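Local coordinates for protein tryptophan--tRNA ligase (Aeropyrum pernix, PDB 3A04) that catalyses the ATP-dependent attachment of L-tryptophan to tRNA(Trp), releasing AMP and diphosphate, at residues G40-S44 with Y96-F102; V73-F77 with T90-L94; G81-G86 with K256-S260; V129-A134 with A359-W364; I266-D270 with F348-Q353. One frame throughout, in Å; residues are numbered along the deposited sequence.

Contact 1 of 5, residues G40-S44 with Y96-F102; sequences GMEPS and YLQKNGF
This is a loop-to-helix-end contact: the irregular chain G40-S44, between helices 33-38 and 45-48, lies along the C-terminal end of helix 85-99. Closest CA pairs are M41 with N100 (6.7 Å) and S44 with Y96 (7.0 Å). From M41 to S44 the backbone is extended. Y96, chi1 t, reaches across so that its OH donates to E42 O at 2.5 Å, a short bond near the ring plane, while S44 CB sits over one ring face, 3.8 Å from the centroid, a CH-pi contact. M41 (chi1 m, chi2 t, chi3 p) is the buried apolar piece: CE lies 3.7 Å from Y96 CE2 and 4.3 Å from L97 CD2, and SD meets the edge of the F102 ring 4.1 Å from CE1, a Met-aromatic contact. N100 ND2 donates to Y96 O (2.9 Å), leaving OD1 to receive two waters, one also donating to G40 O (3.2 Å) and the other accepting from E42 N (3.0 Å). L62 of helix 58-66 touches M41 as well. Past K99 the helix is closed by G101 as C-prime residue, whose positive phi (99°) goes with F102 N to L97 O (3.0 Å) and G101 N to Q98 O (3.1 Å): the Schellman motif, here leading into strand 103-108.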
# COMPACT_ATOMS: atom_id res chain seq x y z
N GLY A 40 37.02 2.30 -14.24
CA GLY A 40 37.16 3.00 -15.52
C GLY A 40 36.41 4.35 -15.56
O GLY A 40 35.97 4.74 -16.60
N MET A 41 36.34 5.06 -14.43
CA MET A 41 35.49 6.24 -14.29
C MET A 41 36.40 7.33 -13.77
O MET A 41 37.21 7.07 -12.90
CB MET A 41 34.34 5.96 -13.28
CG MET A 41 33.29 4.96 -13.81
SD MET A 41 32.01 4.60 -12.56
CE MET A 41 31.31 6.26 -12.20
N GLU A 42 36.27 8.55 -14.29
CA GLU A 42 36.93 9.72 -13.70
C GLU A 42 35.90 10.55 -12.93
O GLU A 42 34.74 10.62 -13.36
CB GLU A 42 37.57 10.59 -14.79
CG GLU A 42 38.79 9.95 -15.45
CD GLU A 42 40.03 9.88 -14.52
OE1 GLU A 42 40.27 10.79 -13.68
OE2 GLU A 42 40.78 8.88 -14.63
N PRO A 43 36.32 11.16 -11.79
CA PRO A 43 35.35 11.86 -11.01
C PRO A 43 34.73 13.01 -11.84
O PRO A 43 35.43 13.64 -12.67
CB PRO A 43 36.16 12.44 -9.84
CG PRO A 43 37.52 11.70 -9.87
CD PRO A 43 37.70 11.21 -11.24
N SER A 44 33.45 13.26 -11.60
CA SER A 44 32.73 14.43 -12.16
C SER A 44 33.21 15.70 -11.47
O SER A 44 33.85 15.62 -10.41
CB SER A 44 31.25 14.22 -11.82
OG SER A 44 31.04 14.41 -10.42
N TYR A 96 25.78 11.93 -15.32
CA TYR A 96 27.16 11.43 -15.20
C TYR A 96 27.16 9.87 -15.07
O TYR A 96 27.87 9.14 -15.77
CB TYR A 96 27.82 12.10 -13.95
CG TYR A 96 29.11 11.41 -13.53
CD1 TYR A 96 30.33 11.69 -14.19
CD2 TYR A 96 29.12 10.47 -12.44
CE1 TYR A 96 31.54 11.05 -13.79
CE2 TYR A 96 30.31 9.80 -12.09
CZ TYR A 96 31.53 10.11 -12.76
OH TYR A 96 32.73 9.44 -12.42
N LEU A 97 26.39 9.37 -14.10
CA LEU A 97 26.38 7.93 -13.90
C LEU A 97 25.87 7.25 -15.16
O LEU A 97 26.41 6.25 -15.52
CB LEU A 97 25.54 7.56 -12.63
CG LEU A 97 26.14 8.20 -11.34
CD1 LEU A 97 25.14 8.12 -10.19
CD2 LEU A 97 27.42 7.41 -10.88
N GLN A 98 24.85 7.78 -15.83
CA GLN A 98 24.35 7.11 -17.02
C GLN A 98 25.44 7.02 -18.10
O GLN A 98 25.59 5.97 -18.75
CB GLN A 98 23.15 7.85 -17.59
CG GLN A 98 22.49 7.16 -18.79
CD GLN A 98 21.15 7.77 -19.05
OE1 GLN A 98 21.05 8.88 -19.53
NE2 GLN A 98 20.07 7.05 -18.71
N LYS A 99 26.15 8.13 -18.36
CA LYS A 99 27.24 8.04 -19.36
C LYS A 99 28.32 7.05 -18.93
O LYS A 99 29.10 6.65 -19.75
CB LYS A 99 27.94 9.41 -19.52
CG LYS A 99 27.01 10.47 -20.10
CD LYS A 99 27.70 11.84 -20.04
CE LYS A 99 26.95 12.85 -20.96
NZ LYS A 99 27.43 14.27 -20.58
N ASN A 100 28.47 6.79 -17.63
CA ASN A 100 29.48 5.76 -17.18
C ASN A 100 28.86 4.36 -17.00
O ASN A 100 29.42 3.49 -16.37
CB ASN A 100 30.18 6.26 -15.93
CG ASN A 100 31.13 7.37 -16.24
OD1 ASN A 100 32.26 7.11 -16.67
ND2 ASN A 100 30.68 8.63 -16.09
N GLY A 101 27.75 4.11 -17.66
CA GLY A 101 27.24 2.76 -17.71
C GLY A 101 26.11 2.42 -16.71
O GLY A 101 25.54 1.31 -16.80
N PHE A 102 25.72 3.32 -15.78
CA PHE A 102 24.64 2.95 -14.80
C PHE A 102 23.30 2.92 -15.45
O PHE A 102 22.99 3.84 -16.25
CB PHE A 102 24.59 3.95 -13.61
CG PHE A 102 25.70 3.82 -12.65
CD1 PHE A 102 27.01 3.91 -13.06
CD2 PHE A 102 25.41 3.66 -11.27
CE1 PHE A 102 28.05 3.80 -12.12
CE2 PHE A 102 26.42 3.50 -10.32
CZ PHE A 102 27.76 3.57 -10.73
O HOH W 1 33.01 5.01 -17.70
O HOH W 2 34.48 8.49 -16.65

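Contact 2 of 5, residues V73-F77 with T90-L94; sequences VLTGF and TVDQL
T75 turns its side chain from strand 73-77 onto helix 90-94, where CG2 meets L94 CD1 at 3.7 Å and OG1 lies 3.9 Å from T90 CG2. The extended strand presents alternate residues, V73, T75 and F77, to the helix. The two short axes pass 9.9 Å apart with N-to-C directions 159° apart, so they run nearly antiparallel; CA atoms approach at V73 with L94 (7.1 Å) and T75 with T90 (8.3 Å). L94 (chi1 -42°, chi2 t) also sets CD2 3.7 Å from V73 CG2. At the other end F77, chi1 m, brings CZ to 3.8 Å from V91 CG2 and 3.9 Å from T90 CG2. No hydrogen bond crosses the interface. This is the strand-to-helix half of a beta-alpha-beta unit in the class I synthetase Rossmann-type fold. Strand 72-77 runs parallel between strands 210-215 and 103-108, V106 of the latter touching both F77 and L94, while M136 of helix 121-139 packs on F77 and V91.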
# COMPACT_ATOMS: atom_id res chain seq x y z
N VAL A 73 21.31 3.46 -10.61
CA VAL A 73 21.08 4.57 -9.72
C VAL A 73 19.60 4.85 -9.79
O VAL A 73 18.98 4.70 -10.88
CB VAL A 73 21.97 5.85 -10.13
CG1 VAL A 73 21.73 6.27 -11.60
CG2 VAL A 73 21.63 7.01 -9.17
N LEU A 74 19.02 5.28 -8.66
CA LEU A 74 17.61 5.50 -8.57
C LEU A 74 17.40 6.82 -7.85
O LEU A 74 18.10 7.09 -6.84
CB LEU A 74 16.96 4.32 -7.75
CG LEU A 74 15.48 4.76 -7.61
CD1 LEU A 74 14.40 4.05 -8.34
CD2 LEU A 74 15.06 5.23 -6.16
N THR A 75 16.46 7.66 -8.30
CA THR A 75 16.03 8.73 -7.42
C THR A 75 14.55 8.99 -7.69
O THR A 75 13.99 8.50 -8.69
CB THR A 75 16.86 10.06 -7.72
OG1 THR A 75 16.51 11.05 -6.75
CG2 THR A 75 16.47 10.59 -9.12
N GLY A 76 13.90 9.77 -6.83
CA GLY A 76 12.53 10.14 -7.06
C GLY A 76 12.33 11.65 -7.09
O GLY A 76 13.09 12.38 -6.44
N PHE A 77 11.25 12.08 -7.77
CA PHE A 77 10.85 13.51 -7.85
C PHE A 77 9.36 13.62 -7.53
O PHE A 77 8.50 12.81 -8.00
CB PHE A 77 11.07 14.11 -9.26
CG PHE A 77 12.52 14.25 -9.64
CD1 PHE A 77 13.18 13.20 -10.23
CD2 PHE A 77 13.23 15.38 -9.29
CE1 PHE A 77 14.57 13.24 -10.48
CE2 PHE A 77 14.67 15.48 -9.65
CZ PHE A 77 15.29 14.42 -10.20
N THR A 90 20.57 17.10 -8.94
CA THR A 90 20.35 15.66 -8.88
C THR A 90 20.46 15.03 -10.27
O THR A 90 21.15 14.02 -10.41
CB THR A 90 19.01 15.36 -8.31
OG1 THR A 90 19.03 15.74 -6.96
CG2 THR A 90 18.67 13.82 -8.39
N VAL A 91 19.81 15.63 -11.29
CA VAL A 91 19.82 15.04 -12.65
C VAL A 91 21.21 15.02 -13.22
O VAL A 91 21.60 14.12 -13.97
CB VAL A 91 18.85 15.82 -13.61
CG1 VAL A 91 18.87 15.28 -15.01
CG2 VAL A 91 17.43 15.65 -13.06
N ASP A 92 21.98 16.09 -12.93
CA ASP A 92 23.36 16.10 -13.42
C ASP A 92 24.13 14.89 -12.88
O ASP A 92 24.93 14.33 -13.59
CB ASP A 92 24.04 17.39 -12.92
CG ASP A 92 23.70 18.62 -13.85
OD1 ASP A 92 23.22 18.48 -15.05
OD2 ASP A 92 23.82 19.73 -13.31
N GLN A 93 23.92 14.54 -11.61
CA GLN A 93 24.57 13.29 -11.05
C GLN A 93 24.02 12.03 -11.76
O GLN A 93 24.74 11.15 -12.06
CB GLN A 93 24.25 13.19 -9.55
CG GLN A 93 24.88 14.35 -8.79
CD GLN A 93 24.58 14.31 -7.35
OE1 GLN A 93 24.95 13.37 -6.65
NE2 GLN A 93 23.85 15.32 -6.86
N LEU A 94 22.72 11.95 -12.04
CA LEU A 94 22.25 10.85 -12.91
C LEU A 94 22.87 10.76 -14.27
O LEU A 94 23.18 9.65 -14.73
CB LEU A 94 20.71 10.82 -13.09
CG LEU A 94 19.86 11.09 -11.85
CD1 LEU A 94 18.34 11.18 -12.25
CD2 LEU A 94 20.10 9.94 -10.83

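Contact 3 of 5, residues G81-G86 with K256-S260; sequences GKFHFG and KMSSS
K256 opens the KMSKS region of this class I synthetase, here KMSSS, and its side chain comes no nearer than 8.6 Å to the HIGH-region segment G81-G86. M257 follows with its CB toward that segment and chi1 t: CG lies over one face of the H84 ring, 4.2 Å from the centroid in a CH-pi contact, and SD sits 3.6 Å from G86 N and 4.5 Å from F85 CB. H84 itself, chi1 p, is the N-cap of helix 85-99, with ND1 accepting a weak bond from G86 N at 3.0 Å. A CB on G86 would collide with H84 CE1. S258 has its CB directed away, in an ST turn whose OG accepts from S260 N, though OG is placed with less certainty; S258 C is 4.1 Å from H84 CD2. S259 comes back toward the HIGH segment, its N 3.7 Å from H84 CD2 near the ring plane. With chi1 t its OG accepts from K82 N at 3.1 Å, and lies 3.4 Å from G81 CA. G81 has positive phi (71°), and a CB there would strike that hydroxyl; G81 and S259 are 5.5 Å apart, CA to CA. The two signature segments are thus joined by one hydrogen bond, a CH-pi contact and methionine packing, with no salt bridge; such contacts could be made and broken as the loop moves, as KMSKS loops of class I synthetases are known to do.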
# COMPACT_ATOMS: atom_id res chain seq x y z
N GLY A 81 5.11 22.01 -8.60
CA GLY A 81 5.90 23.23 -8.83
C GLY A 81 6.89 23.08 -9.96
O GLY A 81 6.90 22.09 -10.68
N LYS A 82 7.77 24.06 -10.15
CA LYS A 82 8.55 24.02 -11.37
C LYS A 82 9.92 23.43 -11.12
O LYS A 82 10.45 23.51 -9.97
CB LYS A 82 8.66 25.45 -11.96
CG LYS A 82 7.25 26.04 -12.36
CD LYS A 82 7.34 27.19 -13.37
CE LYS A 82 7.69 28.47 -12.69
NZ LYS A 82 7.21 29.71 -13.49
N PHE A 83 10.53 22.90 -12.19
CA PHE A 83 11.86 22.32 -12.11
C PHE A 83 12.92 23.42 -11.99
O PHE A 83 12.98 24.36 -12.86
CB PHE A 83 12.06 21.52 -13.41
CG PHE A 83 13.28 20.66 -13.43
CD1 PHE A 83 14.50 21.20 -13.78
CD2 PHE A 83 13.19 19.29 -13.12
CE1 PHE A 83 15.65 20.39 -13.88
CE2 PHE A 83 14.28 18.50 -13.22
CZ PHE A 83 15.54 19.05 -13.59
N HIS A 84 13.79 23.29 -10.99
CA HIS A 84 14.73 24.34 -10.65
C HIS A 84 16.17 23.80 -10.57
O HIS A 84 16.41 22.60 -10.84
CB HIS A 84 14.25 25.15 -9.39
CG HIS A 84 14.05 24.31 -8.16
ND1 HIS A 84 15.01 23.43 -7.69
CD2 HIS A 84 12.99 24.20 -7.31
CE1 HIS A 84 14.57 22.86 -6.57
NE2 HIS A 84 13.37 23.34 -6.30
N PHE A 85 17.13 24.67 -10.24
CA PHE A 85 18.53 24.23 -10.17
C PHE A 85 18.84 23.24 -9.02
O PHE A 85 19.85 22.58 -9.07
CB PHE A 85 19.46 25.48 -10.09
CG PHE A 85 19.75 26.03 -11.48
CD1 PHE A 85 18.80 26.75 -12.19
CD2 PHE A 85 20.96 25.75 -12.09
CE1 PHE A 85 19.12 27.22 -13.53
CE2 PHE A 85 21.26 26.17 -13.33
CZ PHE A 85 20.33 26.91 -14.08
N GLY A 86 17.99 23.20 -7.99
CA GLY A 86 18.09 22.11 -6.96
C GLY A 86 17.87 20.76 -7.67
O GLY A 86 18.62 19.83 -7.51
N LYS A 256 17.10 27.80 1.90
CA LYS A 256 16.73 26.60 1.10
C LYS A 256 15.98 26.86 -0.23
O LYS A 256 15.03 27.62 -0.27
CB LYS A 256 15.89 25.68 2.02
CG LYS A 256 16.06 24.17 1.87
CD LYS A 256 15.44 23.43 3.09
CE LYS A 256 15.24 21.94 2.82
NZ LYS A 256 16.55 21.22 2.61
N MET A 257 16.40 26.19 -1.30
CA MET A 257 15.97 26.41 -2.70
C MET A 257 14.59 25.79 -2.89
O MET A 257 14.42 24.59 -2.66
CB MET A 257 17.08 25.79 -3.59
CG MET A 257 17.06 25.69 -5.09
SD MET A 257 18.79 25.91 -5.69
CE MET A 257 19.00 27.60 -6.14
N SER A 258 13.59 26.59 -3.26
CA SER A 258 12.18 26.13 -3.34
C SER A 258 11.32 26.70 -4.51
O SER A 258 11.30 27.90 -4.75
CB SER A 258 11.50 26.44 -1.97
OG SER A 258 10.07 26.43 -2.10
N SER A 259 10.53 25.87 -5.19
CA SER A 259 9.43 26.43 -6.04
C SER A 259 8.44 27.36 -5.29
O SER A 259 7.80 28.22 -5.94
CB SER A 259 8.65 25.35 -6.79
OG SER A 259 7.70 25.93 -7.70
N SER A 260 8.34 27.22 -3.95
CA SER A 260 7.44 28.05 -3.15
C SER A 260 7.85 29.50 -3.12
O SER A 260 6.95 30.34 -3.11
CB SER A 260 7.51 27.63 -1.71
OG SER A 260 7.81 28.80 -0.97

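Contact 4 of 5, residues V129-A134 with A359-W364; sequences VEEYIA and AKTIAW
V129 and A363 form the apolar centre, V129 CG1 lying 3.6 Å from A363 CB, and I133 CG2 reaches the same methyl at 3.8 Å. A134 continues the patch, its CB 4.2 Å from both A359 CB and A363 CB. Small residues let the backbones close in: A134 and K360 have their CA atoms 4.8 Å apart, A134 CB is 3.7 Å from K360 CA, and A359 CB is 3.4 Å from A134 O. The helix axes cross almost at right angles, 94°, at 8.9 Å. Helix 129-134 contains a wider pi-type turn at 129-133, marked by A134 N bonding to V129 O at 2.8 Å. Here helix 121-139 of the class I synthetase fold meets the C-terminal turns of the long helix 334-364, whose earlier residues include the cadmium-binding E343 and E346; V367, beyond that helix, touches V129 and I133 as well. Further out, W364 (chi1 m, chi2 101°) lays its indole against V129, with CG1 3.5 Å from the centroid of the five-membered ring and only 6° off its normal, a clear CH-pi contact. K360, extended through t rotamers after chi1 m, runs its aliphatic stem beside E130, with CD 4.3 Å from E130 CG. At the polar edge E130, extended with chi1 m and chi2 t, reaches the indole: W364 NE1 donates to E130 OE2 at 3.0 Å, close to the ring plane.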
# COMPACT_ATOMS: atom_id res chain seq x y z
N VAL A 129 5.21 14.87 -16.47
CA VAL A 129 5.76 14.64 -17.81
C VAL A 129 6.40 15.95 -18.42
O VAL A 129 7.51 15.94 -18.96
CB VAL A 129 4.62 14.15 -18.75
CG1 VAL A 129 5.04 14.11 -20.23
CG2 VAL A 129 4.16 12.67 -18.35
N GLU A 130 5.69 17.04 -18.31
CA GLU A 130 6.05 18.29 -19.05
C GLU A 130 6.98 19.19 -18.28
O GLU A 130 7.68 20.00 -18.88
CB GLU A 130 4.75 19.09 -19.29
CG GLU A 130 4.01 18.46 -20.47
CD GLU A 130 2.72 19.17 -20.87
OE1 GLU A 130 2.36 20.26 -20.34
OE2 GLU A 130 2.05 18.57 -21.72
N GLU A 131 6.94 19.12 -16.94
CA GLU A 131 7.86 19.86 -16.12
C GLU A 131 9.06 18.99 -15.65
O GLU A 131 10.18 19.47 -15.64
CB GLU A 131 7.12 20.40 -14.94
CG GLU A 131 7.73 21.53 -14.16
CD GLU A 131 8.20 22.76 -15.03
OE1 GLU A 131 7.58 23.15 -16.09
OE2 GLU A 131 9.22 23.32 -14.57
N TYR A 132 8.86 17.74 -15.26
CA TYR A 132 9.97 17.01 -14.74
C TYR A 132 10.61 16.18 -15.84
O TYR A 132 11.79 16.39 -16.15
CB TYR A 132 9.54 16.17 -13.50
CG TYR A 132 9.39 17.12 -12.32
CD1 TYR A 132 8.27 17.96 -12.18
CD2 TYR A 132 10.43 17.31 -11.47
CE1 TYR A 132 8.18 18.88 -11.13
CE2 TYR A 132 10.33 18.22 -10.42
CZ TYR A 132 9.24 19.00 -10.29
OH TYR A 132 9.20 19.83 -9.22
N ILE A 133 9.87 15.19 -16.41
CA ILE A 133 10.55 14.32 -17.37
C ILE A 133 11.12 15.15 -18.56
O ILE A 133 12.25 14.89 -19.01
CB ILE A 133 9.64 13.17 -17.85
CG1 ILE A 133 9.34 12.24 -16.63
CG2 ILE A 133 10.31 12.36 -18.99
CD1 ILE A 133 8.12 11.27 -16.83
N ALA A 134 10.32 16.07 -19.08
CA ALA A 134 10.78 16.82 -20.25
C ALA A 134 12.02 17.63 -19.91
O ALA A 134 12.94 17.63 -20.68
CB ALA A 134 9.67 17.69 -20.84
N ALA A 359 11.55 17.81 -26.33
CA ALA A 359 11.53 16.91 -25.16
C ALA A 359 10.11 16.64 -24.64
O ALA A 359 9.86 15.54 -24.22
CB ALA A 359 12.42 17.48 -24.01
N LYS A 360 9.22 17.63 -24.57
CA LYS A 360 7.86 17.39 -24.03
C LYS A 360 7.07 16.34 -24.84
O LYS A 360 6.48 15.40 -24.30
CB LYS A 360 7.02 18.67 -23.99
CG LYS A 360 7.45 19.72 -23.02
CD LYS A 360 6.47 20.88 -22.99
CE LYS A 360 6.99 21.99 -22.12
NZ LYS A 360 6.00 23.13 -21.97
N THR A 361 7.14 16.47 -26.16
CA THR A 361 6.60 15.46 -27.10
C THR A 361 7.14 14.05 -26.86
O THR A 361 6.38 13.05 -26.71
CB THR A 361 6.92 15.98 -28.51
OG1 THR A 361 6.22 17.23 -28.64
CG2 THR A 361 6.53 14.95 -29.66
N ILE A 362 8.47 13.96 -26.78
CA ILE A 362 9.12 12.70 -26.51
C ILE A 362 8.66 12.18 -25.13
O ILE A 362 8.44 10.96 -24.98
CB ILE A 362 10.64 12.93 -26.46
CG1 ILE A 362 11.19 13.11 -27.88
CG2 ILE A 362 11.36 11.78 -25.79
CD1 ILE A 362 12.70 13.60 -27.86
N ALA A 363 8.48 13.09 -24.16
CA ALA A 363 8.21 12.66 -22.78
C ALA A 363 6.90 11.86 -22.67
O ALA A 363 6.87 10.81 -22.02
CB ALA A 363 8.21 13.86 -21.83
N TRP A 364 5.83 12.35 -23.31
CA TRP A 364 4.54 11.64 -23.25
C TRP A 364 4.62 10.22 -23.79
O TRP A 364 3.78 9.42 -23.46
CB TRP A 364 3.38 12.38 -23.92
CG TRP A 364 2.88 13.56 -23.13
CD1 TRP A 364 3.18 14.85 -23.39
CD2 TRP A 364 2.02 13.55 -21.97
NE1 TRP A 364 2.55 15.67 -22.48
CE2 TRP A 364 1.81 14.90 -21.62
CE3 TRP A 364 1.36 12.54 -21.22
CZ2 TRP A 364 1.03 15.29 -20.52
CZ3 TRP A 364 0.57 12.94 -20.10
CH2 TRP A 364 0.42 14.29 -19.77

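Contact 5 of 5, residues I266-D270 with F348-Q353; sequences IFLTD and FLAEHQ
Q353 supplies both hydrogen bonds that cross this contact. Its NE2 donates to L268 O and to D270 O, each at 2.8 Å and nearly straight (175° and 160°), so one amide group serves two carbonyls of the same turn; chi1 m and chi2 t carry it there from helix 348-353. The turn is type I, F267 to D270, closed by D270 N to F267 O at 3.0 Å. D270 OD2 accepts from F267 N at 2.9 Å, tying the turn a second time, and also forms a salt bridge with K278 of helix 272-280. The turn stands a few residues beyond the KMSKS region, and L268 N pairs with F83 O of the HIGH region, so the loop after the KMSKS signature of this class I catalytic domain rests between the HIGH segment and the long helix 334-364. CA atoms come closest at L268 with L349 (6.6 Å) and T269 with Q353 (6.7 Å). L268, chi1 m and chi2 p, is the apolar plug: CD2 sits over one face of the H352 ring, 3.7 Å from its centroid in a CH-pi contact, and at the F348 ring edge, 3.8 Å from CE2. H352 keeps its NE2 for N135 OD1 on helix 121-139. L349, chi1 m and chi2 t, packs CD2 against L268 O (3.7 Å) and CD1 against D270 O (4.1 Å).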
# COMPACT_ATOMS: atom_id res chain seq x y z
N ILE A 266 16.06 30.03 -9.59
CA ILE A 266 15.91 30.06 -11.05
C ILE A 266 15.24 28.81 -11.60
O ILE A 266 15.73 27.70 -11.40
CB ILE A 266 17.25 30.12 -11.77
CG1 ILE A 266 18.20 31.16 -11.12
CG2 ILE A 266 17.02 30.17 -13.35
CD1 ILE A 266 17.91 32.58 -11.33
N PHE A 267 14.11 28.97 -12.30
CA PHE A 267 13.50 27.82 -12.93
C PHE A 267 14.11 27.61 -14.29
O PHE A 267 14.47 28.58 -15.03
CB PHE A 267 11.96 28.04 -12.99
CG PHE A 267 11.37 28.18 -11.62
CD1 PHE A 267 11.51 27.15 -10.68
CD2 PHE A 267 10.70 29.33 -11.24
CE1 PHE A 267 10.98 27.27 -9.38
CE2 PHE A 267 10.13 29.47 -9.93
CZ PHE A 267 10.29 28.46 -9.01
N LEU A 268 14.24 26.36 -14.69
CA LEU A 268 14.80 26.08 -16.04
C LEU A 268 13.96 26.67 -17.19
O LEU A 268 14.47 26.82 -18.33
CB LEU A 268 15.07 24.60 -16.24
CG LEU A 268 16.54 24.50 -15.70
CD1 LEU A 268 16.56 24.52 -14.19
CD2 LEU A 268 17.31 23.37 -16.22
N THR A 269 12.70 26.95 -16.90
CA THR A 269 11.82 27.57 -17.93
C THR A 269 11.74 29.11 -17.86
O THR A 269 10.99 29.73 -18.64
CB THR A 269 10.35 26.97 -17.85
OG1 THR A 269 9.88 27.19 -16.52
CG2 THR A 269 10.38 25.48 -18.15
N ASP A 270 12.42 29.72 -16.88
CA ASP A 270 12.40 31.17 -16.74
C ASP A 270 12.92 31.83 -18.04
O ASP A 270 13.95 31.46 -18.59
CB ASP A 270 13.23 31.66 -15.52
CG ASP A 270 12.52 31.51 -14.22
OD1 ASP A 270 11.27 31.29 -14.27
OD2 ASP A 270 13.17 31.60 -13.14
N PHE A 348 23.19 28.92 -21.13
CA PHE A 348 22.64 27.63 -20.66
C PHE A 348 21.09 27.61 -20.84
O PHE A 348 20.53 26.69 -21.44
CB PHE A 348 23.03 27.36 -19.21
CG PHE A 348 22.27 26.18 -18.65
CD1 PHE A 348 22.67 24.88 -18.98
CD2 PHE A 348 21.12 26.37 -17.95
CE1 PHE A 348 21.88 23.73 -18.57
CE2 PHE A 348 20.34 25.19 -17.49
CZ PHE A 348 20.74 23.95 -17.83
N LEU A 349 20.40 28.62 -20.36
CA LEU A 349 18.92 28.62 -20.49
C LEU A 349 18.43 28.57 -21.92
O LEU A 349 17.42 27.93 -22.24
CB LEU A 349 18.30 29.81 -19.82
CG LEU A 349 18.52 29.78 -18.31
CD1 LEU A 349 17.92 31.01 -17.71
CD2 LEU A 349 17.75 28.50 -17.67
N ALA A 350 19.13 29.28 -22.81
CA ALA A 350 18.70 29.34 -24.21
C ALA A 350 18.89 28.02 -24.88
O ALA A 350 18.04 27.60 -25.65
CB ALA A 350 19.53 30.49 -25.00
N GLU A 351 19.99 27.35 -24.67
CA GLU A 351 20.16 26.05 -25.32
C GLU A 351 19.16 25.04 -24.69
O GLU A 351 18.56 24.23 -25.39
CB GLU A 351 21.58 25.52 -25.13
CG GLU A 351 22.66 26.45 -25.60
CD GLU A 351 24.02 25.77 -25.57
OE1 GLU A 351 24.05 24.57 -25.95
OE2 GLU A 351 25.03 26.43 -25.19
N HIS A 352 18.97 25.14 -23.37
CA HIS A 352 18.09 24.20 -22.67
C HIS A 352 16.66 24.42 -23.17
O HIS A 352 15.99 23.47 -23.52
CB HIS A 352 18.12 24.43 -21.14
CG HIS A 352 17.23 23.48 -20.40
ND1 HIS A 352 17.60 22.19 -20.09
CD2 HIS A 352 15.98 23.64 -19.91
CE1 HIS A 352 16.60 21.59 -19.43
NE2 HIS A 352 15.61 22.46 -19.31
N GLN A 353 16.20 25.67 -23.19
CA GLN A 353 14.86 25.94 -23.66
C GLN A 353 14.58 25.59 -25.12
O GLN A 353 13.44 25.24 -25.46
CB GLN A 353 14.45 27.36 -23.31
CG GLN A 353 14.43 27.53 -21.79
CD GLN A 353 14.37 28.93 -21.32
OE1 GLN A 353 14.29 29.88 -22.11
NE2 GLN A 353 14.44 29.11 -20.02

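Contact 2 lies deepest, its centre about 5 Å from the chain's centre, and crosses without a hydrogen bond; contact 1, centred about 16 Å out, is only partly buried and uses waters and a tyrosine hydroxyl. Helix 85-99 serves contacts 1, 2 and 3, its two ends lying in contacts 1 and 3. Helix 334-364 serves contacts 4 and 5, both well buried though far from the centre: contact 4 is mainly alanine and valine packing with an indole-to-glutamate bond at its edge, contact 5 a glutamine amide on turn carbonyls plus leucine on histidine. Contact 3, partly buried, joins the signature regions and touches contact 4 through F83 N and E131 OE2 (2.8 Å). F77 packs on Y132, linking contacts 2 and 4.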